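PDB 2AZ4: hypothetical protein EF2904 from Enterococcus faecalis, which is of unknown function but binds two zinc ions in a metallo-beta-lactamase fold and may act as an RNA-binding exonuclease. Local coordinates for residues V108-K114 with R142-N148. Numbering follows the deposited sequence.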
# COMPACT_ATOMS: atom_id res chain seq x y z
N VAL A 108 -4.35 13.31 -18.27
CA VAL A 108 -3.07 12.60 -18.11
C VAL A 108 -3.39 11.14 -17.75
O VAL A 108 -4.11 10.91 -16.81
CB VAL A 108 -2.19 13.27 -17.03
CG1 VAL A 108 -0.91 12.44 -16.76
CG2 VAL A 108 -1.83 14.68 -17.46
N PRO A 109 -2.86 10.15 -18.52
CA PRO A 109 -3.10 8.76 -18.15
C PRO A 109 -2.41 8.34 -16.87
O PRO A 109 -1.31 8.81 -16.57
CB PRO A 109 -2.52 7.97 -19.32
CG PRO A 109 -1.50 8.92 -19.97
CD PRO A 109 -2.11 10.28 -19.78
N LEU A 110 -3.05 7.41 -16.17
CA LEU A 110 -2.59 6.91 -14.88
C LEU A 110 -2.54 5.39 -15.01
O LEU A 110 -3.56 4.74 -15.32
CB LEU A 110 -3.54 7.33 -13.76
CG LEU A 110 -3.32 6.78 -12.33
CD1 LEU A 110 -1.96 7.19 -11.81
CD2 LEU A 110 -4.41 7.25 -11.35
N TYR A 111 -1.34 4.84 -14.79
CA TYR A 111 -1.04 3.43 -15.08
C TYR A 111 -0.77 2.71 -13.79
O TYR A 111 -0.10 3.22 -12.89
CB TYR A 111 0.18 3.26 -16.01
CG TYR A 111 0.00 3.80 -17.41
CD1 TYR A 111 -0.67 3.05 -18.39
CD2 TYR A 111 0.48 5.06 -17.75
CE1 TYR A 111 -0.84 3.53 -19.66
CE2 TYR A 111 0.32 5.56 -19.01
CZ TYR A 111 -0.34 4.80 -19.96
OH TYR A 111 -0.50 5.29 -21.21
N THR A 112 -1.26 1.49 -13.69
CA THR A 112 -1.02 0.70 -12.52
C THR A 112 -1.30 -0.75 -12.88
O THR A 112 -1.87 -1.00 -13.93
CB THR A 112 -1.85 1.20 -11.30
OG1 THR A 112 -1.29 0.65 -10.10
CG2 THR A 112 -3.34 0.83 -11.40
N LEU A 113 -0.89 -1.72 -12.07
CA LEU A 113 -1.32 -3.07 -12.39
C LEU A 113 -2.83 -3.15 -12.15
O LEU A 113 -3.37 -2.50 -11.24
CB LEU A 113 -0.58 -4.13 -11.59
CG LEU A 113 0.91 -4.34 -11.96
CD1 LEU A 113 1.51 -5.38 -11.07
CD2 LEU A 113 1.14 -4.71 -13.45
N LYS A 114 -3.52 -3.94 -12.98
CA LYS A 114 -4.98 -4.06 -12.89
C LYS A 114 -5.52 -4.41 -11.50
O LYS A 114 -6.58 -3.90 -11.12
CB LYS A 114 -5.53 -5.01 -13.99
CG LYS A 114 -5.19 -6.46 -13.81
CD LYS A 114 -5.55 -7.28 -15.06
CE LYS A 114 -5.11 -8.75 -14.95
NZ LYS A 114 -3.60 -8.89 -14.99
N ARG A 142 -10.94 8.29 -10.09
CA ARG A 142 -10.57 8.60 -11.47
C ARG A 142 -10.08 7.37 -12.26
O ARG A 142 -9.77 6.32 -11.66
CB ARG A 142 -9.57 9.78 -11.52
CG ARG A 142 -8.12 9.44 -11.08
CD ARG A 142 -7.29 9.01 -12.29
NE ARG A 142 -6.78 10.18 -12.95
CZ ARG A 142 -6.28 10.27 -14.17
NH1 ARG A 142 -6.21 9.25 -15.02
NH2 ARG A 142 -5.85 11.47 -14.53
N GLU A 143 -10.07 7.49 -13.58
CA GLU A 143 -9.68 6.38 -14.47
C GLU A 143 -8.25 5.91 -14.19
O GLU A 143 -7.35 6.73 -13.96
CB GLU A 143 -9.79 6.81 -15.95
CG GLU A 143 -11.19 7.20 -16.40
CD GLU A 143 -11.26 7.69 -17.85
OE1 GLU A 143 -10.22 7.75 -18.53
OE2 GLU A 143 -12.39 8.02 -18.29
N MET A 144 -8.05 4.58 -14.22
CA MET A 144 -6.72 3.96 -14.19
C MET A 144 -6.67 2.97 -15.35
O MET A 144 -7.63 2.23 -15.58
CB MET A 144 -6.49 3.21 -12.86
CG MET A 144 -6.22 4.14 -11.66
SD MET A 144 -6.05 3.30 -10.11
CE MET A 144 -7.68 3.51 -9.46
N ILE A 145 -5.56 2.96 -16.07
CA ILE A 145 -5.30 1.92 -17.08
C ILE A 145 -4.67 0.74 -16.36
O ILE A 145 -3.49 0.79 -15.99
CB ILE A 145 -4.42 2.43 -18.21
CG1 ILE A 145 -5.14 3.57 -18.95
CG2 ILE A 145 -4.11 1.31 -19.22
CD1 ILE A 145 -4.22 4.39 -19.86
N GLY A 146 -5.49 -0.29 -16.11
CA GLY A 146 -5.03 -1.51 -15.47
C GLY A 146 -4.18 -2.29 -16.46
O GLY A 146 -4.62 -2.56 -17.60
N LEU A 147 -2.95 -2.61 -16.03
CA LEU A 147 -1.97 -3.32 -16.85
C LEU A 147 -1.69 -4.72 -16.30
O LEU A 147 -2.06 -5.04 -15.17
CB LEU A 147 -0.64 -2.53 -16.89
CG LEU A 147 -0.70 -1.11 -17.45
CD1 LEU A 147 0.69 -0.46 -17.29
CD2 LEU A 147 -1.19 -1.12 -18.94
N ASN A 148 -1.05 -5.55 -17.13
CA ASN A 148 -0.65 -6.89 -16.79
C ASN A 148 0.79 -6.89 -16.31
O ASN A 148 1.55 -5.96 -16.56
CB ASN A 148 -0.80 -7.81 -18.03
CG ASN A 148 -2.22 -7.84 -18.56
OD1 ASN A 148 -2.46 -7.60 -19.76
ND2 ASN A 148 -3.16 -8.14 -17.70
O HOH W 1 -6.03 7.02 -17.06
O HOH W 2 -1.77 -7.43 -13.62
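Ile145 N donates to Leu110 O (2.8 Å), Thr112 N to Ile145 O and Leu147 N to Thr112 O, which zips strands 110-113 and 145-147 together in parallel. One step on, Lys114 N, at the start of helix 114-123, donates to Leu147 O (2.9 Å). That oxygen also accepts from a water held by Lys114 NZ. Where the pairing begins, Arg142 takes over: bent at chi2 and chi3 (91° and 84°), its chain curls back so that NH2 meets Val108 O at 2.9 Å, seconded by a weak bond from NH1. NH1 also binds Glu143 O in the guanidinium plane, almost straight at 170°, and Leu104 O takes a further bond from NH2. A water accepts from Leu110 N. Tyr111 runs alongside Ile145 on one face, Tyr111 CE1 3.5 Å from Ile145 CD1, and Leu147 CD1 touches the Tyr111 ring at CD1. On the other face Leu110 CD2 packs against Met144 CG (3.6 Å), while Thr112 OG1 is hydrogen-bonded to Leu90 O; the Thr112 side chain lies about 6 Å from that of zinc ligand His92. Strand 110-113, helix 114-123 and edge strand 145-147 thus form a beta-alpha-beta crossover in one sheet of the metallo-beta-lactamase fold.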